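Local structure of tryptophan synthase alpha chain (Campylobacter jejuni, 3THA) at residues E155-L160 against Q188-E193; V95-I100 against D131-E136; G166-L171 against K192-F197. The protein probably catalyses, as the alpha subunit of tryptophan synthase, the aldol cleavage of indoleglycerol phosphate to indole and glyceraldehyde 3-phosphate in the last step of tryptophan biosynthesis. All blocks are in the same frame, centred on the assembly; numbering follows the deposited sequence.

Contact 1 (E155-L160 against Q188-E193); sequences ERVKKL and QDKVKE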
loop_
_atom_site.group_PDB
_atom_site.type_symbol
_atom_site.label_atom_id
_atom_site.label_comp_id
_atom_site.label_asym_id
_atom_site.label_seq_id
_atom_site.Cartn_x
_atom_site.Cartn_y
_atom_site.Cartn_z
ATOM N N GLU B 155 -13.551 16.083 -16.067
ATOM C CA GLU B 155 -12.635 16.149 -17.209
ATOM C C GLU B 155 -11.453 15.164 -17.101
ATOM O O GLU B 155 -10.950 14.664 -18.106
ATOM C CB GLU B 155 -12.154 17.581 -17.421
ATOM C CG GLU B 155 -11.094 18.084 -16.417
ATOM C CD GLU B 155 -11.679 18.643 -15.108
ATOM O OE1 GLU B 155 -12.946 18.608 -14.929
ATOM O OE2 GLU B 155 -10.856 19.116 -14.265
ATOM N N ARG B 156 -11.008 14.872 -15.892
ATOM C CA ARG B 156 -9.927 13.920 -15.723
ATOM C C ARG B 156 -10.459 12.491 -15.999
ATOM O O ARG B 156 -9.745 11.622 -16.494
ATOM C CB ARG B 156 -9.294 14.095 -14.321
ATOM C CG ARG B 156 -8.262 13.023 -13.921
ATOM C CD ARG B 156 -6.847 13.356 -14.378
ATOM N NE ARG B 156 -5.877 12.351 -13.934
ATOM C CZ ARG B 156 -4.748 12.035 -14.584
ATOM N NH1 ARG B 156 -4.421 12.645 -15.735
ATOM N NH2 ARG B 156 -3.938 11.098 -14.079
ATOM N N VAL B 157 -11.743 12.277 -15.736
ATOM C CA VAL B 157 -12.358 10.970 -15.968
ATOM C C VAL B 157 -12.530 10.730 -17.476
ATOM O O VAL B 157 -12.186 9.663 -17.989
ATOM C CB VAL B 157 -13.739 10.849 -15.226
ATOM C CG1 VAL B 157 -14.510 9.606 -15.655
ATOM C CG2 VAL B 157 -13.549 10.895 -13.715
ATOM N N LYS B 158 -13.086 11.714 -18.169
ATOM C CA LYS B 158 -13.225 11.661 -19.629
ATOM C C LYS B 158 -11.862 11.306 -20.261
ATOM O O LYS B 158 -11.752 10.374 -21.060
ATOM C CB LYS B 158 -13.809 12.980 -20.153
ATOM C CG LYS B 158 -13.799 13.175 -21.666
ATOM C CD LYS B 158 -14.883 14.189 -22.113
ATOM C CE LYS B 158 -14.721 14.653 -23.578
ATOM N NZ LYS B 158 -15.122 13.638 -24.626
ATOM N N LYS B 159 -10.823 12.020 -19.864
ATOM C CA LYS B 159 -9.486 11.737 -20.340
ATOM C C LYS B 159 -8.924 10.333 -19.955
ATOM O O LYS B 159 -8.265 9.681 -20.775
ATOM C CB LYS B 159 -8.558 12.871 -19.907
ATOM C CG LYS B 159 -7.107 12.558 -20.002
ATOM C CD LYS B 159 -6.239 13.619 -19.306
ATOM C CE LYS B 159 -4.813 13.064 -19.053
ATOM N NZ LYS B 159 -4.117 12.674 -20.337
ATOM N N LEU B 160 -9.187 9.844 -18.744
ATOM C CA LEU B 160 -8.665 8.524 -18.365
ATOM C C LEU B 160 -9.398 7.380 -19.059
ATOM O O LEU B 160 -8.782 6.347 -19.383
ATOM C CB LEU B 160 -8.694 8.337 -16.856
ATOM C CG LEU B 160 -7.598 9.111 -16.114
ATOM C CD1 LEU B 160 -8.027 9.379 -14.669
ATOM C CD2 LEU B 160 -6.250 8.372 -16.138
ATOM N N GLN B 188 -23.583 5.802 -7.829
ATOM C CA GLN B 188 -24.421 5.710 -9.004
ATOM C C GLN B 188 -24.325 6.956 -9.890
ATOM O O GLN B 188 -24.479 6.852 -11.121
ATOM C CB GLN B 188 -25.864 5.434 -8.604
ATOM C CG GLN B 188 -26.181 3.949 -8.442
ATOM C CD GLN B 188 -27.597 3.700 -7.962
ATOM O OE1 GLN B 188 -28.092 4.368 -7.050
ATOM N NE2 GLN B 188 -28.254 2.731 -8.569
ATOM N N ASP B 189 -24.055 8.118 -9.273
ATOM C CA ASP B 189 -23.760 9.336 -10.049
ATOM C C ASP B 189 -22.462 9.200 -10.784
ATOM O O ASP B 189 -22.386 9.522 -11.966
ATOM C CB ASP B 189 -23.679 10.585 -9.178
ATOM C CG ASP B 189 -24.979 11.366 -9.154
ATOM O OD1 ASP B 189 -26.046 10.752 -8.924
ATOM O OD2 ASP B 189 -24.926 12.599 -9.378
ATOM N N LYS B 190 -21.431 8.716 -10.098
ATOM C CA LYS B 190 -20.131 8.624 -10.747
ATOM C C LYS B 190 -20.135 7.595 -11.895
ATOM O O LYS B 190 -19.537 7.829 -12.965
ATOM C CB LYS B 190 -19.012 8.379 -9.733
ATOM C CG LYS B 190 -17.628 8.679 -10.278
ATOM C CD LYS B 190 -17.536 10.194 -10.543
ATOM C CE LYS B 190 -16.142 10.606 -10.921
ATOM N NZ LYS B 190 -16.052 12.059 -11.024
ATOM N N VAL B 191 -20.836 6.487 -11.686
ATOM C CA VAL B 191 -21.050 5.463 -12.715
ATOM C C VAL B 191 -21.715 6.012 -13.983
ATOM O O VAL B 191 -21.170 5.857 -15.083
ATOM C CB VAL B 191 -21.856 4.263 -12.130
ATOM C CG1 VAL B 191 -22.510 3.447 -13.222
ATOM C CG2 VAL B 191 -20.948 3.404 -11.234
ATOM N N LYS B 192 -22.866 6.668 -13.822
ATOM C CA LYS B 192 -23.519 7.387 -14.903
ATOM C C LYS B 192 -22.526 8.275 -15.680
ATOM O O LYS B 192 -22.479 8.260 -16.918
ATOM C CB LYS B 192 -24.648 8.243 -14.322
ATOM C CG LYS B 192 -25.672 8.765 -15.380
ATOM C CD LYS B 192 -26.818 9.546 -14.791
ATOM C CE LYS B 192 -28.068 9.303 -15.638
ATOM N NZ LYS B 192 -29.065 10.422 -15.643
ATOM N N GLU B 193 -21.718 9.035 -14.947
ATOM C CA GLU B 193 -20.760 9.949 -15.533
ATOM C C GLU B 193 -19.747 9.185 -16.391
ATOM O O GLU B 193 -19.491 9.560 -17.538
ATOM C CB GLU B 193 -20.071 10.754 -14.415
ATOM C CG GLU B 193 -18.960 11.671 -14.885
ATOM C CD GLU B 193 -18.347 12.488 -13.775
ATOM O OE1 GLU B 193 -17.148 12.322 -13.515
ATOM O OE2 GLU B 193 -19.041 13.322 -13.173
#
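The Glu193 carboxylate turns one oxygen, OE1, towards Val157, whose CG2 methyl lies 3.9 Å from it. The ammonium group of Lys190 reaches the same oxygen from above the carboxylate plane, 36° out of it, so that Glu193 OE1 and Lys190 NZ form a salt bridge of 2.7 Å. The second flat group, the Arg156 guanidinium, belongs to the other side of helix 154-161; Leu160 CD2 lies over one face, 4.1 Å above the plane and displaced towards the rim.

Across the interface a single methyl does most of the touching. Val157 CG2 meets Lys190 CE at 3.8 Å and Lys190 NZ at 3.9 Å, so the valine lies against the ion pair and the last methylene of the lysine together. Lys190 gets there by starting anti to its backbone nitrogen (chi1 -163°) and then bending at chi2 (66°), which brings its end over to Val157, whereas Glu193 runs out extended beyond CG. One helical turn separates the two charged residues, which suits their pairing. The buried ammonium group gains a further acceptor in the carbonyl oxygen of Thr152, so Lys190 NZ joins Glu193 of its own helix to the backbone just before helix 154-161.

The contact joins two consecutive outer helices, 154-161 and 180-195, on the outside of the TIM barrel. On its far side helix 154-161 is covered by Phe127 and anchored by the Arg156 salt bridge to Glu128, while Lys158 rests on Phe197 beyond the end of helix 180-195.

Contact 2 (V95-I100 against D131-E136); sequences VYYNLI and DDLIKE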
loop_
_atom_site.group_PDB
_atom_site.type_symbol
_atom_site.label_atom_id
_atom_site.label_comp_id
_atom_site.label_asym_id
_atom_site.label_seq_id
_atom_site.Cartn_x
_atom_site.Cartn_y
_atom_site.Cartn_z
ATOM N N VAL B 95 -0.040 -6.059 -9.027
ATOM C CA VAL B 95 1.291 -5.986 -8.451
ATOM C C VAL B 95 1.735 -4.529 -8.421
ATOM O O VAL B 95 1.261 -3.719 -9.184
ATOM C CB VAL B 95 2.339 -6.773 -9.333
ATOM C CG1 VAL B 95 2.097 -8.261 -9.276
ATOM C CG2 VAL B 95 2.304 -6.308 -10.761
ATOM N N TYR B 96 2.669 -4.214 -7.551
ATOM C CA TYR B 96 3.328 -2.938 -7.620
ATOM C C TYR B 96 4.329 -2.959 -8.729
ATOM O O TYR B 96 4.787 -4.036 -9.136
ATOM C CB TYR B 96 4.047 -2.687 -6.354
ATOM C CG TYR B 96 3.136 -2.368 -5.227
ATOM C CD1 TYR B 96 2.606 -1.113 -5.115
ATOM C CD2 TYR B 96 2.801 -3.324 -4.265
ATOM C CE1 TYR B 96 1.815 -0.777 -4.084
ATOM C CE2 TYR B 96 1.976 -2.987 -3.208
ATOM C CZ TYR B 96 1.497 -1.689 -3.130
ATOM O OH TYR B 96 0.680 -1.246 -2.111
ATOM N N TYR B 97 4.615 -1.773 -9.241
ATOM C CA TYR B 97 5.499 -1.576 -10.371
ATOM C C TYR B 97 6.919 -2.078 -10.123
ATOM O O TYR B 97 7.603 -2.481 -11.071
ATOM C CB TYR B 97 5.522 -0.102 -10.773
ATOM C CG TYR B 97 6.118 0.153 -12.146
ATOM C CD1 TYR B 97 5.360 -0.013 -13.300
ATOM C CD2 TYR B 97 7.431 0.591 -12.287
ATOM C CE1 TYR B 97 5.895 0.231 -14.561
ATOM C CE2 TYR B 97 7.967 0.855 -13.531
ATOM C CZ TYR B 97 7.198 0.658 -14.670
ATOM O OH TYR B 97 7.735 0.915 -15.916
ATOM N N ASN B 98 7.354 -2.068 -8.863
ATOM C CA ASN B 98 8.692 -2.499 -8.524
ATOM C C ASN B 98 8.940 -3.947 -8.946
ATOM O O ASN B 98 10.052 -4.302 -9.315
ATOM C CB ASN B 98 9.001 -2.294 -7.044
ATOM C CG ASN B 98 8.034 -3.056 -6.095
ATOM O OD1 ASN B 98 7.463 -4.105 -6.421
ATOM N ND2 ASN B 98 7.866 -2.516 -4.913
ATOM N N LEU B 99 7.915 -4.787 -8.870
ATOM C CA LEU B 99 8.037 -6.150 -9.282
ATOM C C LEU B 99 8.296 -6.189 -10.803
ATOM O O LEU B 99 9.129 -6.977 -11.297
ATOM C CB LEU B 99 6.756 -6.896 -8.942
ATOM C CG LEU B 99 6.876 -8.421 -8.994
ATOM C CD1 LEU B 99 5.800 -9.063 -8.171
ATOM C CD2 LEU B 99 6.777 -8.930 -10.370
ATOM N N ILE B 100 7.569 -5.342 -11.532
ATOM C CA ILE B 100 7.579 -5.333 -12.989
ATOM C C ILE B 100 8.917 -4.797 -13.471
ATOM O O ILE B 100 9.641 -5.490 -14.185
ATOM C CB ILE B 100 6.363 -4.550 -13.564
ATOM C CG1 ILE B 100 5.038 -5.214 -13.104
ATOM C CG2 ILE B 100 6.442 -4.412 -15.102
ATOM C CD1 ILE B 100 3.766 -4.704 -13.808
ATOM N N ASP B 131 3.594 5.393 -19.202
ATOM C CA ASP B 131 3.763 5.409 -20.664
ATOM C C ASP B 131 4.425 4.156 -21.192
ATOM O O ASP B 131 3.939 3.566 -22.140
ATOM C CB ASP B 131 4.475 6.709 -21.165
ATOM C CG ASP B 131 3.688 7.991 -20.787
ATOM O OD1 ASP B 131 2.591 7.866 -20.152
ATOM O OD2 ASP B 131 4.159 9.122 -21.080
ATOM N N ASP B 132 5.520 3.746 -20.554
ATOM C CA ASP B 132 6.305 2.621 -21.032
ATOM C C ASP B 132 5.623 1.289 -20.802
ATOM O O ASP B 132 5.756 0.393 -21.639
ATOM C CB ASP B 132 7.674 2.608 -20.381
ATOM C CG ASP B 132 8.568 3.680 -20.925
ATOM O OD1 ASP B 132 8.740 3.718 -22.169
ATOM O OD2 ASP B 132 9.092 4.486 -20.125
ATOM N N LEU B 133 4.891 1.154 -19.688
ATOM C CA LEU B 133 4.135 -0.065 -19.428
ATOM C C LEU B 133 2.983 -0.170 -20.410
ATOM O O LEU B 133 2.691 -1.262 -20.920
ATOM C CB LEU B 133 3.599 -0.088 -17.991
ATOM C CG LEU B 133 2.791 -1.328 -17.552
ATOM C CD1 LEU B 133 3.575 -2.608 -17.745
ATOM C CD2 LEU B 133 2.378 -1.194 -16.091
ATOM N N ILE B 134 2.319 0.968 -20.654
ATOM C CA ILE B 134 1.194 1.012 -21.568
ATOM C C ILE B 134 1.642 0.535 -22.944
ATOM O O ILE B 134 0.912 -0.194 -23.637
ATOM C CB ILE B 134 0.645 2.437 -21.678
ATOM C CG1 ILE B 134 -0.159 2.786 -20.422
ATOM C CG2 ILE B 134 -0.172 2.633 -22.978
ATOM C CD1 ILE B 134 -0.663 4.275 -20.387
ATOM N N LYS B 135 2.852 0.926 -23.318
ATOM C CA LYS B 135 3.361 0.601 -24.621
ATOM C C LYS B 135 3.450 -0.906 -24.744
ATOM O O LYS B 135 2.935 -1.489 -25.699
ATOM C CB LYS B 135 4.700 1.283 -24.876
ATOM C CG LYS B 135 4.713 2.115 -26.139
ATOM C CD LYS B 135 3.868 3.398 -26.036
ATOM C CE LYS B 135 3.808 4.158 -27.391
ATOM N NZ LYS B 135 2.795 5.267 -27.364
ATOM N N GLU B 136 4.052 -1.548 -23.754
ATOM C CA GLU B 136 4.105 -2.996 -23.768
ATOM C C GLU B 136 2.728 -3.628 -23.659
ATOM O O GLU B 136 2.491 -4.618 -24.296
ATOM C CB GLU B 136 5.035 -3.539 -22.704
ATOM C CG GLU B 136 6.418 -2.984 -22.814
ATOM C CD GLU B 136 7.032 -3.274 -24.150
ATOM O OE1 GLU B 136 6.857 -4.405 -24.650
ATOM O OE2 GLU B 136 7.687 -2.374 -24.710
HETATM O O HOH W 1 5.669 2.982 -17.461
#
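Two helices of the outer layer of the TIM barrel, 97-103 and 131-140, meet here near their N-terminal ends, with Leu133 of the second packing against Tyr97 and Ile100 of the first. Each helix follows a barrel strand, 90-94 and 117-121 respectively, and these strands are adjacent in the sheet.

The first side-chain bond of Leu133 is directed toward 95-100, and its two methyls are divided between the partners. Leu133 CD2 comes up to the edge of the Tyr97 ring, near the ring plane, 4.1 Å from Tyr97 CE1; Leu133 CB is equally close to Tyr97 CE1. The ring and the leucine lie antiparallel, side by side, so the aromatic edge runs along the branch. The other methyl, Leu133 CD1, meets Ile100 CG2 at 4.3 Å, a looser touch. The tyrosine leaves its backbone with CG opposite the amide nitrogen (chi1 -165°), and this carries the ring across to helix 131-140 although its first bond does not aim there.

The phenol end is linked to the same helix through a water, which accepts a hydrogen bond of 3.0 Å from Leu133 N. Between Tyr97 OH and the oxygen of this water there is a weak hydrogen bond of 3.3 Å. Amides in the first turn of a helix lack the usual carbonyl partner four residues back, and the water serves the Leu133 amide.

Glu129 of the second subunit packs on Tyr97, and Asn98 ND2 donates to the backbone oxygen of Glu124 of that subunit, which places the contact beside the second alpha subunit of the assembly. Within the chain, Leu133 also packs on Val122, in the loop after strand 117-121, and on Leu144 of strand 143-148, while from helix 105-114 Leu105 packs on Tyr97 and Phe108 on Ile100.

Contact 3 (G166-L171 against K192-F197); sequences GFIYLL and KEIRSF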
loop_
_atom_site.group_PDB
_atom_site.type_symbol
_atom_site.label_atom_id
_atom_site.label_comp_id
_atom_site.label_asym_id
_atom_site.label_seq_id
_atom_site.Cartn_x
_atom_site.Cartn_y
_atom_site.Cartn_z
ATOM N N GLY B 166 -10.284 -3.010 -20.928
ATOM C CA GLY B 166 -10.603 -3.922 -19.827
ATOM C C GLY B 166 -11.866 -3.596 -19.072
ATOM O O GLY B 166 -12.974 -3.911 -19.544
ATOM N N PHE B 167 -11.704 -2.945 -17.916
ATOM C CA PHE B 167 -12.822 -2.474 -17.106
ATOM C C PHE B 167 -12.373 -1.222 -16.383
ATOM O O PHE B 167 -11.195 -1.014 -16.240
ATOM C CB PHE B 167 -13.319 -3.571 -16.120
ATOM C CG PHE B 167 -12.318 -3.967 -15.033
ATOM C CD1 PHE B 167 -11.461 -5.044 -15.215
ATOM C CD2 PHE B 167 -12.266 -3.278 -13.813
ATOM C CE1 PHE B 167 -10.561 -5.446 -14.221
ATOM C CE2 PHE B 167 -11.366 -3.668 -12.771
ATOM C CZ PHE B 167 -10.517 -4.753 -12.979
ATOM N N ILE B 168 -13.300 -0.372 -15.963
ATOM C CA ILE B 168 -12.941 0.753 -15.133
ATOM C C ILE B 168 -13.018 0.317 -13.690
ATOM O O ILE B 168 -13.996 -0.316 -13.277
ATOM C CB ILE B 168 -13.848 1.990 -15.357
ATOM C CG1 ILE B 168 -14.047 2.248 -16.859
ATOM C CG2 ILE B 168 -13.241 3.217 -14.660
ATOM C CD1 ILE B 168 -12.757 2.475 -17.610
ATOM N N TYR B 169 -11.971 0.654 -12.930
ATOM C CA TYR B 169 -11.899 0.328 -11.532
ATOM C C TYR B 169 -12.333 1.576 -10.822
ATOM O O TYR B 169 -11.526 2.498 -10.632
ATOM C CB TYR B 169 -10.469 -0.017 -11.159
ATOM C CG TYR B 169 -10.271 -0.835 -9.873
ATOM C CD1 TYR B 169 -10.912 -0.483 -8.679
ATOM C CD2 TYR B 169 -9.423 -1.945 -9.858
ATOM C CE1 TYR B 169 -10.739 -1.228 -7.518
ATOM C CE2 TYR B 169 -9.262 -2.720 -8.683
ATOM C CZ TYR B 169 -9.904 -2.331 -7.522
ATOM O OH TYR B 169 -9.728 -3.047 -6.342
ATOM N N LEU B 170 -13.615 1.619 -10.457
ATOM C CA LEU B 170 -14.177 2.662 -9.612
ATOM C C LEU B 170 -13.960 2.417 -8.102
ATOM O O LEU B 170 -14.652 1.601 -7.494
ATOM C CB LEU B 170 -15.671 2.845 -9.885
ATOM C CG LEU B 170 -16.259 4.025 -9.097
ATOM C CD1 LEU B 170 -15.399 5.339 -9.204
ATOM C CD2 LEU B 170 -17.673 4.310 -9.484
ATOM N N LEU B 171 -13.023 3.136 -7.495
ATOM C CA LEU B 171 -12.864 3.064 -6.057
ATOM C C LEU B 171 -14.102 3.653 -5.422
ATOM O O LEU B 171 -14.799 4.474 -6.024
ATOM C CB LEU B 171 -11.605 3.792 -5.588
ATOM C CG LEU B 171 -10.340 3.269 -6.265
ATOM C CD1 LEU B 171 -9.138 4.074 -5.886
ATOM C CD2 LEU B 171 -10.117 1.832 -5.923
ATOM N N LYS B 192 -22.866 6.668 -13.822
ATOM C CA LYS B 192 -23.519 7.387 -14.903
ATOM C C LYS B 192 -22.526 8.275 -15.680
ATOM O O LYS B 192 -22.479 8.260 -16.918
ATOM C CB LYS B 192 -24.648 8.243 -14.322
ATOM C CG LYS B 192 -25.672 8.765 -15.380
ATOM C CD LYS B 192 -26.818 9.546 -14.791
ATOM C CE LYS B 192 -28.068 9.303 -15.638
ATOM N NZ LYS B 192 -29.065 10.422 -15.643
ATOM N N GLU B 193 -21.718 9.035 -14.947
ATOM C CA GLU B 193 -20.760 9.949 -15.533
ATOM C C GLU B 193 -19.747 9.185 -16.391
ATOM O O GLU B 193 -19.491 9.560 -17.538
ATOM C CB GLU B 193 -20.071 10.754 -14.415
ATOM C CG GLU B 193 -18.960 11.671 -14.885
ATOM C CD GLU B 193 -18.347 12.488 -13.775
ATOM O OE1 GLU B 193 -17.148 12.322 -13.515
ATOM O OE2 GLU B 193 -19.041 13.322 -13.173
ATOM N N ILE B 194 -19.180 8.114 -15.841
ATOM C CA ILE B 194 -18.228 7.307 -16.567
ATOM C C ILE B 194 -18.917 6.727 -17.785
ATOM O O ILE B 194 -18.366 6.775 -18.895
ATOM C CB ILE B 194 -17.691 6.167 -15.720
ATOM C CG1 ILE B 194 -17.113 6.715 -14.423
ATOM C CG2 ILE B 194 -16.630 5.385 -16.491
ATOM C CD1 ILE B 194 -16.927 5.699 -13.334
ATOM N N ARG B 195 -20.124 6.196 -17.590
ATOM C CA ARG B 195 -20.875 5.637 -18.706
ATOM C C ARG B 195 -20.932 6.592 -19.883
ATOM O O ARG B 195 -20.775 6.156 -21.022
ATOM C CB ARG B 195 -22.280 5.186 -18.300
ATOM C CG ARG B 195 -22.388 3.684 -18.239
ATOM C CD ARG B 195 -23.379 3.195 -17.196
ATOM N NE ARG B 195 -23.039 1.825 -16.793
ATOM C CZ ARG B 195 -23.617 1.136 -15.809
ATOM N NH1 ARG B 195 -24.606 1.668 -15.082
ATOM N NH2 ARG B 195 -23.193 -0.103 -15.556
ATOM N N SER B 196 -21.115 7.887 -19.638
ATOM C CA SER B 196 -21.234 8.803 -20.758
ATOM C C SER B 196 -19.916 9.081 -21.518
ATOM O O SER B 196 -19.905 9.910 -22.423
ATOM C CB SER B 196 -21.874 10.116 -20.312
ATOM O OG SER B 196 -20.883 11.041 -19.889
ATOM N N PHE B 197 -18.836 8.386 -21.151
ATOM C CA PHE B 197 -17.505 8.543 -21.765
ATOM C C PHE B 197 -16.935 7.225 -22.322
ATOM O O PHE B 197 -16.090 7.223 -23.244
ATOM C CB PHE B 197 -16.512 9.098 -20.741
ATOM C CG PHE B 197 -16.835 10.497 -20.259
ATOM C CD1 PHE B 197 -17.350 11.461 -21.137
ATOM C CD2 PHE B 197 -16.588 10.861 -18.938
ATOM C CE1 PHE B 197 -17.668 12.759 -20.704
ATOM C CE2 PHE B 197 -16.881 12.163 -18.493
ATOM C CZ PHE B 197 -17.431 13.124 -19.392
#
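Ile194 holds its CG1 branch opposite the carbonyl carbon (chi1 -55°), which leaves CG2 opposite the backbone nitrogen; the two arms of the side chain can then reach two residues of the strand at once. CG2 of Ile194 touches Ile168 CG1 at 4.1 Å, where the two isoleucines lie alongside each other, pointing opposite ways. The longer arm of Ile194 ends at CD1, which lies 4.2 Å from Leu170 CD2. Leu170 presents that methyl with its CG swung away from the amide nitrogen (chi1 -175°), and the two side chains meet at a slant.

Strand 168-171, helix 180-195 and strand 202-205 make up one beta-alpha-beta unit of the TIM barrel, and here the last turn of the helix lies on the strand that opens the unit. Ile168 and Leu170, two apart in the strand, both point outward to the helix, whereas Tyr169 and Leu171 between and beyond them reach Ala56 and Pro54 of the second subunit. Ile194 also rests on Ile202, the first residue of the strand that closes the unit.

The helix ends at Arg195: Ser196 OG donates to Glu193 O at 3.1 Å, and Phe197 N to Ile194 O at 2.8 Å. The Leu170 side chain is about 11 Å from that of Glu46, a predicted proton acceptor of the active site.

From the N terminus, contact 2 comes first: it closes a loop that leaves helix 97-103, passes through helix 105-114 and strand 117-121, and returns at helix 131-140. Contact 2 is finished before either of the others opens, and those two loops cross: contact 3 opens at strand 168-171, inside the loop of contact 1, and closes after it. Both end on helix 180-195, sharing Lys192 and Glu193. Val157 CG1 meets Ile194 CG1 at 4.1 Å, joining the two helices, and Val191 CG2 lies 3.8 Å from Leu170 CD2, joining helix 180-195 to the barrel strand. Contact 2 stands apart, about 22 to 24 Å from them between centres.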